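Long-range contacts in Exo-beta-1,3-glucanase (Streptomyces sp. SirexAA-E, PDB 4PEY), which hydrolyses laminarin and laminarioligosaccharides successively from their non-reducing ends, giving glucose and laminaribiose as end products: residues G62-I67 with D85-N90; T274-V279 with V294-E299; G472-Y477 with Q508-Q513. The protein carries 1 engineered substitution. All coordinates share one frame; numbering follows the deposited sequence.

Overall arrangement
The chain folds into two parallel beta-helices, as in other family 55 glycoside hydrolases. Interaction 1 joins neighbouring coils of the first, and interactions 2 and 3 belong to the second. Those two meet the outermost strands of one eight-stranded parallel sheet, 298-300 and 512-513 respectively, with centres about 39 Å apart. Interaction 3 is nearest the catalytic site, the Gln508 side chain lying about 10 Å from that of Ala458, an engineered residue at the inferred proton-donor position. Interaction 1 lies away from the catalytic site, about 51 Å from interaction 3 between centres, across the chain's centre. Its Ile67 side chain is about 10 Å from a glucose of a separate bound glycan.

Interaction 1 (G62-I67 with D85-N90); sequences GTYNDI and DDTTFN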
loop_
_atom_site.group_PDB
_atom_site.type_symbol
_atom_site.label_atom_id
_atom_site.label_comp_id
_atom_site.label_asym_id
_atom_site.label_seq_id
_atom_site.Cartn_x
_atom_site.Cartn_y
_atom_site.Cartn_z
ATOM N N GLY A 62 -15.696 -8.955 -21.169
ATOM C CA GLY A 62 -16.929 -8.587 -21.832
ATOM C C GLY A 62 -17.317 -7.166 -21.484
ATOM O O GLY A 62 -16.490 -6.391 -20.995
ATOM N N THR A 63 -18.581 -6.835 -21.725
ATOM C CA THR A 63 -19.098 -5.496 -21.476
ATOM C C THR A 63 -20.274 -5.561 -20.513
ATOM O O THR A 63 -21.202 -6.355 -20.698
ATOM C CB THR A 63 -19.523 -4.805 -22.794
ATOM O OG1 THR A 63 -18.383 -4.682 -23.652
ATOM C CG2 THR A 63 -20.097 -3.420 -22.526
ATOM N N TYR A 64 -20.219 -4.724 -19.481
ATOM C CA TYR A 64 -21.222 -4.697 -18.430
ATOM C C TYR A 64 -21.913 -3.354 -18.435
ATOM O O TYR A 64 -21.251 -2.322 -18.503
ATOM C CB TYR A 64 -20.580 -4.963 -17.066
ATOM C CG TYR A 64 -19.943 -6.329 -16.990
ATOM C CD1 TYR A 64 -18.649 -6.543 -17.463
ATOM C CD2 TYR A 64 -20.640 -7.409 -16.463
ATOM C CE1 TYR A 64 -18.067 -7.795 -17.415
ATOM C CE2 TYR A 64 -20.059 -8.670 -16.401
ATOM C CZ TYR A 64 -18.776 -8.855 -16.879
ATOM O OH TYR A 64 -18.198 -10.102 -16.830
ATOM N N ASN A 65 -23.240 -3.373 -18.371
ATOM C CA ASN A 65 -24.022 -2.149 -18.412
ATOM C C ASN A 65 -24.762 -1.901 -17.112
ATOM O O ASN A 65 -24.982 -2.830 -16.324
ATOM C CB ASN A 65 -25.014 -2.202 -19.568
ATOM C CG ASN A 65 -24.329 -2.392 -20.894
ATOM O OD1 ASN A 65 -23.578 -1.529 -21.329
ATOM N ND2 ASN A 65 -24.575 -3.528 -21.542
ATOM N N ASP A 66 -25.144 -0.643 -16.902
ATOM C CA ASP A 66 -26.009 -0.266 -15.784
ATOM C C ASP A 66 -25.426 -0.714 -14.461
ATOM O O ASP A 66 -26.131 -1.252 -13.608
ATOM C CB ASP A 66 -27.404 -0.863 -15.971
ATOM C CG ASP A 66 -27.952 -0.618 -17.363
ATOM O OD1 ASP A 66 -28.140 0.561 -17.724
ATOM O OD2 ASP A 66 -28.188 -1.599 -18.102
ATOM N N ILE A 67 -24.131 -0.497 -14.286
ATOM C CA ILE A 67 -23.485 -0.944 -13.065
ATOM C C ILE A 67 -22.848 0.217 -12.305
ATOM O O ILE A 67 -22.115 1.016 -12.872
ATOM C CB ILE A 67 -22.426 -2.032 -13.370
ATOM C CG1 ILE A 67 -21.772 -2.529 -12.078
ATOM C CG2 ILE A 67 -21.388 -1.542 -14.387
ATOM C CD1 ILE A 67 -20.845 -3.683 -12.301
ATOM N N ASP A 85 -9.016 -3.224 -21.067
ATOM C CA ASP A 85 -10.163 -2.945 -21.928
ATOM C C ASP A 85 -10.920 -4.218 -22.321
ATOM O O ASP A 85 -11.970 -4.139 -22.948
ATOM C CB ASP A 85 -9.723 -2.175 -23.177
ATOM C CG ASP A 85 -9.302 -0.748 -22.856
ATOM O OD1 ASP A 85 -10.168 0.046 -22.420
ATOM O OD2 ASP A 85 -8.110 -0.420 -23.022
ATOM N N ASP A 86 -10.403 -5.385 -21.933
ATOM C CA ASP A 86 -11.128 -6.635 -22.161
ATOM C C ASP A 86 -12.361 -6.732 -21.271
ATOM O O ASP A 86 -13.293 -7.476 -21.575
ATOM C CB ASP A 86 -10.236 -7.851 -21.908
ATOM C CG ASP A 86 -9.091 -7.953 -22.889
ATOM O OD1 ASP A 86 -9.164 -7.336 -23.972
ATOM O OD2 ASP A 86 -8.119 -8.670 -22.577
ATOM N N THR A 87 -12.361 -5.982 -20.171
ATOM C CA THR A 87 -13.475 -6.008 -19.228
ATOM C C THR A 87 -13.933 -4.582 -18.980
ATOM O O THR A 87 -13.298 -3.846 -18.224
ATOM C CB THR A 87 -13.087 -6.678 -17.885
ATOM O OG1 THR A 87 -12.384 -7.899 -18.152
ATOM C CG2 THR A 87 -14.329 -7.001 -17.071
ATOM N N THR A 88 -15.031 -4.199 -19.623
ATOM C CA THR A 88 -15.458 -2.809 -19.635
ATOM C C THR A 88 -16.786 -2.627 -18.907
ATOM O O THR A 88 -17.747 -3.359 -19.152
ATOM C CB THR A 88 -15.592 -2.285 -21.084
ATOM O OG1 THR A 88 -14.311 -2.325 -21.729
ATOM C CG2 THR A 88 -16.105 -0.846 -21.095
ATOM N N PHE A 89 -16.819 -1.656 -18.001
ATOM C CA PHE A 89 -18.053 -1.249 -17.333
ATOM C C PHE A 89 -18.592 0.008 -17.983
ATOM O O PHE A 89 -17.890 1.027 -18.034
ATOM C CB PHE A 89 -17.842 -0.928 -15.842
ATOM C CG PHE A 89 -17.599 -2.123 -14.949
ATOM C CD1 PHE A 89 -17.429 -3.400 -15.458
ATOM C CD2 PHE A 89 -17.539 -1.941 -13.574
ATOM C CE1 PHE A 89 -17.207 -4.482 -14.606
ATOM C CE2 PHE A 89 -17.313 -3.006 -12.720
ATOM C CZ PHE A 89 -17.145 -4.279 -13.235
ATOM N N ASN A 90 -19.825 -0.045 -18.473
ATOM C CA ASN A 90 -20.565 1.177 -18.712
ATOM C C ASN A 90 -21.212 1.514 -17.386
ATOM O O ASN A 90 -22.281 1.007 -17.032
ATOM C CB ASN A 90 -21.558 1.003 -19.853
ATOM C CG ASN A 90 -20.854 0.845 -21.173
ATOM O OD1 ASN A 90 -19.912 1.590 -21.469
ATOM N ND2 ASN A 90 -21.255 -0.151 -21.950
HETATM O O HOH W 1 -14.851 -4.893 -23.142
#
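Asn90 uses ND2 to donate a nearly straight hydrogen bond to Asn65 OD1, 2.8 Å away. The two amides lie side by side with planes 13° apart, and Asn90 OD1 bonds onward to Asn118. Asparagine suits this position because one flat group carries donor and acceptor. Parallel strand bonds continue the link: Asn90 N to Tyr64 O at 2.7 Å, Tyr64 N to Thr88 O at 2.8 Å, and Thr88 N to Gly62 O. Gly62 N donates to Asp86 O, and a water joins Gly62 O to Thr88 OG1. Glycine suits this spot, since a beta carbon would jam against the preceding carbonyl oxygen.

Tyr64 and Phe89 share one face of the sheet. The edge of Phe89 points at the face of Tyr64, with centroids 5.6 Å apart and planes at 70°, while Tyr64 OH bonds to Lys60 O. Past the corner at Asp66, Ile67 has CG1 anti to the backbone N (chi1 -178°); its CD1 rests over one face of Phe89, 3.9 Å from the centroid, in a CH-pi contact. Phe59 adds another ring. An asparagine ladder at the turn, with aromatic and aliphatic side chains packed from coil to coil, is characteristic of parallel beta-helices.

Interaction 2 (T274-V279 with V294-E299); sequences TINAAV and VDQPIE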
loop_
_atom_site.group_PDB
_atom_site.type_symbol
_atom_site.label_atom_id
_atom_site.label_comp_id
_atom_site.label_asym_id
_atom_site.label_seq_id
_atom_site.Cartn_x
_atom_site.Cartn_y
_atom_site.Cartn_z
ATOM N N THR A 274 0.640 -26.933 5.999
ATOM C CA THR A 274 0.216 -27.312 4.652
ATOM C C THR A 274 0.656 -26.265 3.630
ATOM O O THR A 274 1.151 -26.605 2.555
ATOM C CB THR A 274 -1.308 -27.509 4.567
ATOM O OG1 THR A 274 -1.700 -28.583 5.431
ATOM C CG2 THR A 274 -1.724 -27.853 3.149
ATOM N N ILE A 275 0.484 -24.993 3.969
ATOM C CA ILE A 275 0.915 -23.911 3.093
ATOM C C ILE A 275 2.414 -24.032 2.799
ATOM O O ILE A 275 2.855 -23.906 1.645
ATOM C CB ILE A 275 0.601 -22.536 3.721
ATOM C CG1 ILE A 275 -0.914 -22.301 3.747
ATOM C CG2 ILE A 275 1.310 -21.414 2.963
ATOM C CD1 ILE A 275 -1.347 -21.198 4.693
ATOM N N ASN A 276 3.197 -24.308 3.839
ATOM C CA ASN A 276 4.638 -24.433 3.664
ATOM C C ASN A 276 5.021 -25.648 2.829
ATOM O O ASN A 276 5.937 -25.574 2.003
ATOM C CB ASN A 276 5.334 -24.473 5.024
ATOM C CG ASN A 276 5.327 -23.116 5.711
ATOM O OD1 ASN A 276 5.048 -22.088 5.081
ATOM N ND2 ASN A 276 5.633 -23.101 6.999
ATOM N N ALA A 277 4.312 -26.756 3.035
ATOM C CA ALA A 277 4.525 -27.961 2.236
ATOM C C ALA A 277 4.245 -27.692 0.759
ATOM O O ALA A 277 4.955 -28.192 -0.115
ATOM C CB ALA A 277 3.652 -29.099 2.743
ATOM N N ALA A 278 3.212 -26.899 0.485
ATOM C CA ALA A 278 2.858 -26.561 -0.891
ATOM C C ALA A 278 4.013 -25.851 -1.596
ATOM O O ALA A 278 4.367 -26.195 -2.725
ATOM C CB ALA A 278 1.600 -25.696 -0.926
ATOM N N VAL A 279 4.606 -24.867 -0.924
ATOM C CA VAL A 279 5.712 -24.122 -1.514
ATOM C C VAL A 279 6.928 -25.033 -1.699
ATOM O O VAL A 279 7.586 -25.001 -2.746
ATOM C CB VAL A 279 6.089 -22.901 -0.656
ATOM C CG1 VAL A 279 7.286 -22.180 -1.258
ATOM C CG2 VAL A 279 4.897 -21.956 -0.551
ATOM N N VAL A 294 -2.182 -18.456 11.737
ATOM C CA VAL A 294 -1.082 -19.404 11.586
ATOM C C VAL A 294 -0.325 -19.551 12.915
ATOM O O VAL A 294 -0.120 -18.575 13.634
ATOM C CB VAL A 294 -0.107 -18.981 10.449
ATOM C CG1 VAL A 294 -0.807 -19.028 9.102
ATOM C CG2 VAL A 294 0.487 -17.595 10.698
ATOM N N ASP A 295 0.067 -20.778 13.256
ATOM C CA ASP A 295 0.774 -21.006 14.517
ATOM C C ASP A 295 2.286 -21.095 14.314
ATOM O O ASP A 295 3.045 -21.270 15.267
ATOM C CB ASP A 295 0.249 -22.264 15.217
ATOM C CG ASP A 295 0.510 -23.531 14.439
ATOM O OD1 ASP A 295 0.895 -23.462 13.255
ATOM O OD2 ASP A 295 0.311 -24.617 15.025
ATOM N N GLN A 296 2.705 -20.973 13.061
ATOM C CA GLN A 296 4.120 -20.883 12.710
ATOM C C GLN A 296 4.231 -20.018 11.459
ATOM O O GLN A 296 3.244 -19.843 10.743
ATOM C CB GLN A 296 4.731 -22.268 12.473
ATOM C CG GLN A 296 4.135 -22.990 11.283
ATOM C CD GLN A 296 4.735 -24.366 11.064
ATOM O OE1 GLN A 296 5.838 -24.497 10.532
ATOM N NE2 GLN A 296 4.006 -25.402 11.471
ATOM N N PRO A 297 5.427 -19.466 11.190
ATOM C CA PRO A 297 5.526 -18.606 10.004
ATOM C C PRO A 297 5.239 -19.324 8.688
ATOM O O PRO A 297 5.593 -20.493 8.515
ATOM C CB PRO A 297 6.987 -18.137 10.032
ATOM C CG PRO A 297 7.393 -18.253 11.460
ATOM C CD PRO A 297 6.664 -19.444 11.990
ATOM N N ILE A 298 4.583 -18.618 7.775
ATOM C CA ILE A 298 4.548 -19.031 6.385
ATOM C C ILE A 298 5.932 -18.769 5.812
ATOM O O ILE A 298 6.440 -17.646 5.886
ATOM C CB ILE A 298 3.464 -18.270 5.586
ATOM C CG1 ILE A 298 2.074 -18.669 6.086
ATOM C CG2 ILE A 298 3.617 -18.512 4.084
ATOM C CD1 ILE A 298 0.983 -17.686 5.687
ATOM N N GLU A 299 6.551 -19.814 5.272
ATOM C CA GLU A 299 7.911 -19.724 4.761
ATOM C C GLU A 299 7.933 -19.877 3.250
ATOM O O GLU A 299 7.501 -20.896 2.710
ATOM C CB GLU A 299 8.804 -20.786 5.415
ATOM C CG GLU A 299 8.843 -20.656 6.925
ATOM C CD GLU A 299 9.993 -21.394 7.556
ATOM O OE1 GLU A 299 10.710 -22.113 6.830
ATOM O OE2 GLU A 299 10.176 -21.250 8.785
HETATM O O HOH W 2 7.909 -23.623 2.609
HETATM O O HOH W 3 6.420 -26.071 8.009
#
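Asn276 leans from helix 272-280 onto the backbone of Pro297, Ile298 and Glu299, and its short side chain carries most of the polar contact. CB points toward the strand, and CG lies anti to the carbonyl carbon (chi1 -72°), which brings CG within 3.5 Å of Glu299 N. From there the amide forks. OD1 accepts the Glu299 N-H at 2.7 Å; the bond is almost straight at the hydrogen, although the donor sits 38° above the carbonyl plane. ND2 donates to Pro297 O at 3.0 Å, with that oxygen in the plane of the Asn276 amide. Asparagine fits here because its amide offers an acceptor and a donor at the spacing of the strand's own C=O and N-H on either side of Ile298, much as a neighbouring strand would. ND2 also donates to a water that in turn donates a hydrogen bond to Gln296 OE1, whose amide is turned 77° from that of Asn276. A second water donates to both Asn276 O and Glu299 O, so the main chains are bridged as well.

Beneath this polar layer, Ile275 CG2 meets Ile298 CG2 at 3.9 Å, the two branched side chains crossing obliquely. Ile275 also packs on Tyr264, Val266 and Leu285, and Ile298 on Phe287, so both belong to the apolar interior. Val279, one turn on from Ile275, brings CB to 4.2 Å from Glu299 O.

Strand 298-300 is outermost in its parallel sheet and pairs through Ile298 with Ala323 and Lys325. The helix lies against the first strands of the second beta-helix, and Asn276 occupies polar groups of the edge strand there, consistent with a cap on a parallel beta-helix.

Interaction 3 (G472-Y477 with Q508-Q513); sequences GDIKGY and QQHGFQ
Gln509 lays its side chain across Ile474 at about a right angle, with CB and CD both close to Ile474 CG2; the CD to CG2 distance is 3.8 Å. Its CG is anti to the backbone N, and the extended chain beyond carries OE1 to the Lys475 backbone, where it accepts from Lys475 N at 3.0 Å with the donor 36° above the carbonyl plane. In return Gln509 N donates to Lys475 O at 2.8 Å. Glutamine thus completes a two-bond grip on one residue, and two waters tie its amide to Asp473 O as well.

Ile474 packs by two branches: CG2 lies 3.9 Å from His510 CE1, and CD1 meets Gln513 NE2 tip to tip at 3.3 Å. His510 ND1 is bonded to Asn541 O.

Strand 474-475 pairs antiparallel with 470-471, just before the segment, and this small hairpin is set outside the coils of the second beta-helix. It leads into strand 480-482, which lies next to 512-513 in the parallel sheet, so the contact joins the loop before 480-482 to the loop before 512-513 and to that strand's Gln513.

Gln508 takes the other end. Its chain bends at chi2 (79°), and NE2 donates both to Tyr477 O, at 2.8 Å and well above that carbonyl's plane, and to His510 O at 3.1 Å. Tyr477 O also receives Lys459 NZ. Gly476, with phi 85°, passes close to Gln508 OE1, where only a residue without a beta carbon fits. A water donating to Gln508 OE1 accepts from Tyr477 N.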
loop_
_atom_site.group_PDB
_atom_site.type_symbol
_atom_site.label_atom_id
_atom_site.label_comp_id
_atom_site.label_asym_id
_atom_site.label_seq_id
_atom_site.Cartn_x
_atom_site.Cartn_y
_atom_site.Cartn_z
ATOM N N GLY A 472 17.195 9.579 23.395
ATOM C CA GLY A 472 18.498 10.121 23.740
ATOM C C GLY A 472 18.342 11.611 23.998
ATOM O O GLY A 472 17.542 12.007 24.846
ATOM N N ASP A 473 19.075 12.445 23.261
ATOM C CA ASP A 473 18.973 13.892 23.403
ATOM C C ASP A 473 18.004 14.497 22.391
ATOM O O ASP A 473 17.951 15.718 22.224
ATOM C CB ASP A 473 20.349 14.539 23.250
ATOM C CG ASP A 473 21.317 14.114 24.335
ATOM O OD1 ASP A 473 20.911 14.077 25.516
ATOM O OD2 ASP A 473 22.482 13.810 24.004
ATOM N N ILE A 474 17.251 13.642 21.707
ATOM C CA ILE A 474 16.295 14.101 20.704
ATOM C C ILE A 474 14.867 13.946 21.219
ATOM O O ILE A 474 14.520 12.917 21.809
ATOM C CB ILE A 474 16.481 13.328 19.373
ATOM C CG1 ILE A 474 17.882 13.596 18.810
ATOM C CG2 ILE A 474 15.401 13.687 18.343
ATOM C CD1 ILE A 474 18.234 12.725 17.639
ATOM N N LYS A 475 14.043 14.974 21.009
ATOM C CA LYS A 475 12.623 14.888 21.324
ATOM C C LYS A 475 11.895 14.116 20.231
ATOM O O LYS A 475 11.785 14.585 19.100
ATOM C CB LYS A 475 12.003 16.275 21.474
ATOM C CG LYS A 475 12.515 17.071 22.658
ATOM C CD LYS A 475 11.820 18.418 22.681
ATOM C CE LYS A 475 12.559 19.445 23.520
ATOM N NZ LYS A 475 12.007 20.805 23.244
ATOM N N GLY A 476 11.405 12.930 20.561
ATOM C CA GLY A 476 10.709 12.121 19.578
ATOM C C GLY A 476 11.634 11.275 18.719
ATOM O O GLY A 476 12.860 11.450 18.712
ATOM N N TYR A 477 11.022 10.342 18.003
ATOM C CA TYR A 477 11.698 9.482 17.045
ATOM C C TYR A 477 11.299 9.892 15.646
ATOM O O TYR A 477 10.107 10.010 15.363
ATOM C CB TYR A 477 11.320 8.017 17.273
ATOM C CG TYR A 477 11.817 7.437 18.578
ATOM C CD1 TYR A 477 11.154 7.691 19.775
ATOM C CD2 TYR A 477 12.943 6.622 18.607
ATOM C CE1 TYR A 477 11.616 7.153 20.975
ATOM C CE2 TYR A 477 13.405 6.087 19.786
ATOM C CZ TYR A 477 12.746 6.353 20.968
ATOM O OH TYR A 477 13.226 5.794 22.131
ATOM N N GLN A 508 7.807 17.354 18.552
ATOM C CA GLN A 508 8.481 16.343 17.744
ATOM C C GLN A 508 9.665 17.047 17.098
ATOM O O GLN A 508 9.461 18.001 16.359
ATOM C CB GLN A 508 7.525 15.774 16.688
ATOM C CG GLN A 508 8.157 14.823 15.669
ATOM C CD GLN A 508 8.363 13.412 16.206
ATOM O OE1 GLN A 508 7.668 12.966 17.128
ATOM N NE2 GLN A 508 9.320 12.698 15.624
ATOM N N GLN A 509 10.898 16.634 17.388
ATOM C CA GLN A 509 12.033 17.427 16.911
ATOM C C GLN A 509 12.065 17.524 15.385
ATOM O O GLN A 509 12.324 18.595 14.827
ATOM C CB GLN A 509 13.351 16.853 17.428
ATOM C CG GLN A 509 14.525 17.792 17.286
ATOM C CD GLN A 509 15.615 17.517 18.320
ATOM O OE1 GLN A 509 15.335 17.213 19.483
ATOM N NE2 GLN A 509 16.855 17.629 17.901
ATOM N N HIS A 510 11.782 16.416 14.708
ATOM C CA HIS A 510 11.809 16.401 13.249
ATOM C C HIS A 510 11.011 15.235 12.682
ATOM O O HIS A 510 10.712 14.262 13.386
ATOM C CB HIS A 510 13.254 16.331 12.741
ATOM C CG HIS A 510 14.095 15.308 13.445
ATOM N ND1 HIS A 510 15.321 15.608 14.000
ATOM C CD2 HIS A 510 13.876 13.994 13.702
ATOM C CE1 HIS A 510 15.831 14.519 14.553
ATOM N NE2 HIS A 510 14.972 13.528 14.391
ATOM N N GLY A 511 10.657 15.334 11.406
ATOM C CA GLY A 511 10.049 14.215 10.708
ATOM C C GLY A 511 11.107 13.253 10.185
ATOM O O GLY A 511 10.868 12.046 10.088
ATOM N N PHE A 512 12.282 13.794 9.865
ATOM C CA PHE A 512 13.333 13.065 9.159
ATOM C C PHE A 512 14.667 13.242 9.865
ATOM O O PHE A 512 14.943 14.309 10.412
ATOM C CB PHE A 512 13.415 13.556 7.711
ATOM C CG PHE A 512 12.104 13.482 6.998
ATOM C CD1 PHE A 512 11.184 14.515 7.097
ATOM C CD2 PHE A 512 11.764 12.351 6.277
ATOM C CE1 PHE A 512 9.951 14.429 6.470
ATOM C CE2 PHE A 512 10.541 12.260 5.647
ATOM C CZ PHE A 512 9.628 13.298 5.746
ATOM N N GLN A 513 15.485 12.194 9.856
ATOM C CA GLN A 513 16.810 12.239 10.471
ATOM C C GLN A 513 17.775 11.489 9.564
ATOM O O GLN A 513 17.474 10.372 9.128
ATOM C CB GLN A 513 16.804 11.624 11.884
ATOM C CG GLN A 513 18.160 11.702 12.588
ATOM C CD GLN A 513 18.215 10.933 13.903
ATOM O OE1 GLN A 513 17.434 10.006 14.140
ATOM N NE2 GLN A 513 19.150 11.314 14.761
HETATM O O HOH W 4 18.980 17.269 19.942
HETATM O O HOH W 5 16.261 18.297 22.074
HETATM O O HOH W 6 12.243 13.786 16.375
HETATM O O HOH W 7 8.156 10.427 18.411
#